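Local coordinates for protein carbonic anhydrase (Coccomyxa sp. PA, PDB 3UCJ) that probably catalyses the reversible hydration of carbon dioxide to bicarbonate and a proton, using one zinc ion per subunit, at residues A214-K217 against Q218-F222. Sequence-based numbering, arbitrary orientation.
Sequences ADLK and QHCFF
D215 reaches forward over the first turn of the short helix 216-220 and takes the backbone N-H of Q218: N to OD2 is 2.9 Å, and the bond is nearly straight, N-H...OD2 164°. The backbone N-H of Q218 meets OD2 from above the carboxylate plane, 65° out of it, while OD1 rests 3.4 Å from CB of Q218. CG anti to the backbone N (chi1 -172°) brings the carboxylate forward to this N-H. This is a side-chain N-cap, and the backbone takes over directly behind it: H219 N bonds to D215 O at 3.1 Å, C220 N to L216 O at 3.0 Å, and F221 N to K217 O at 2.8 Å, where F221 breaks from helical geometry. The packed side is built on L216 and C220, both buried. CD1 of L216 lies 4.0 Å from SG of C220, and both side chains press on M205 of helix 205-211 and Q172 of helix 169-176, seating this near-C-terminal helix against the body of the subunit. H219 turns its ring to the second subunit, where ND1 is hydrogen-bonded to OD1 of D135 of that subunit. Further round the helix, the solvent side is looser: K217 stretches out fully extended, its CG 4.2 Å from CD1 of F221. F221, though exposed, has K217 O at its ring edge, near the plane, and stacks edge-to-face with H116 of the second subunit.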
# COMPACT_ATOMS: atom_id res chain seq x y z
N ALA A 214 -4.57 -23.91 10.32
CA ALA A 214 -5.72 -23.08 10.01
C ALA A 214 -6.60 -23.71 8.90
O ALA A 214 -6.09 -24.40 8.04
CB ALA A 214 -5.28 -21.66 9.62
N ASP A 215 -7.90 -23.44 8.94
CA ASP A 215 -8.88 -24.07 8.07
C ASP A 215 -9.12 -23.27 6.79
O ASP A 215 -9.94 -22.30 6.76
CB ASP A 215 -10.19 -24.23 8.88
CG ASP A 215 -11.29 -25.07 8.16
OD1 ASP A 215 -12.27 -25.42 8.90
OD2 ASP A 215 -11.28 -25.30 6.92
N LEU A 216 -8.41 -23.66 5.74
CA LEU A 216 -8.53 -22.97 4.45
C LEU A 216 -9.91 -23.12 3.87
O LEU A 216 -10.46 -22.19 3.24
CB LEU A 216 -7.45 -23.42 3.46
CG LEU A 216 -7.29 -22.69 2.10
CD1 LEU A 216 -7.12 -21.10 2.32
CD2 LEU A 216 -6.16 -23.26 1.24
N LYS A 217 -10.48 -24.34 3.97
CA LYS A 217 -11.83 -24.51 3.46
C LYS A 217 -12.89 -23.55 4.08
O LYS A 217 -13.72 -22.94 3.34
CB LYS A 217 -12.31 -26.03 3.59
CG LYS A 217 -13.77 -26.19 3.13
CD LYS A 217 -14.20 -27.69 3.11
CE LYS A 217 -15.74 -27.84 2.90
NZ LYS A 217 -16.06 -29.35 3.02
N GLN A 218 -12.90 -23.41 5.40
CA GLN A 218 -13.88 -22.54 6.06
C GLN A 218 -13.56 -21.07 5.64
O GLN A 218 -14.46 -20.26 5.49
CB GLN A 218 -13.75 -22.64 7.58
CG GLN A 218 -14.76 -21.80 8.31
CD GLN A 218 -14.69 -22.00 9.79
OE1 GLN A 218 -15.33 -22.89 10.32
NE2 GLN A 218 -13.86 -21.23 10.45
N HIS A 219 -12.26 -20.78 5.45
CA HIS A 219 -11.88 -19.37 5.02
C HIS A 219 -12.48 -19.06 3.66
O HIS A 219 -12.98 -17.94 3.39
CB HIS A 219 -10.38 -19.24 4.99
CG HIS A 219 -9.92 -17.94 4.38
ND1 HIS A 219 -9.92 -16.76 5.10
CD2 HIS A 219 -9.38 -17.64 3.17
CE1 HIS A 219 -9.41 -15.78 4.35
NE2 HIS A 219 -9.08 -16.28 3.17
N CYS A 220 -12.46 -20.06 2.78
CA CYS A 220 -12.94 -19.85 1.39
C CYS A 220 -14.45 -19.96 1.24
O CYS A 220 -15.12 -19.18 0.50
CB CYS A 220 -12.21 -20.78 0.41
SG CYS A 220 -10.48 -20.55 0.22
N PHE A 221 -15.03 -20.85 2.05
CA PHE A 221 -16.50 -21.07 2.03
C PHE A 221 -17.08 -20.81 3.39
O PHE A 221 -17.66 -21.72 4.03
CB PHE A 221 -16.78 -22.54 1.60
CG PHE A 221 -16.22 -22.85 0.24
CD1 PHE A 221 -15.03 -23.57 0.09
CD2 PHE A 221 -16.91 -22.45 -0.92
CE1 PHE A 221 -14.50 -23.84 -1.18
CE2 PHE A 221 -16.39 -22.74 -2.18
CZ PHE A 221 -15.18 -23.41 -2.31
N PHE A 222 -16.99 -19.57 3.86
CA PHE A 222 -17.43 -19.30 5.20
C PHE A 222 -18.92 -19.42 5.38
O PHE A 222 -19.34 -19.94 6.40
CB PHE A 222 -17.00 -17.90 5.63
CG PHE A 222 -17.09 -17.71 7.09
CD1 PHE A 222 -16.07 -18.16 7.91
CD2 PHE A 222 -18.19 -17.09 7.65
CE1 PHE A 222 -16.18 -18.00 9.27
CE2 PHE A 222 -18.31 -16.92 9.04
CZ PHE A 222 -17.24 -17.39 9.84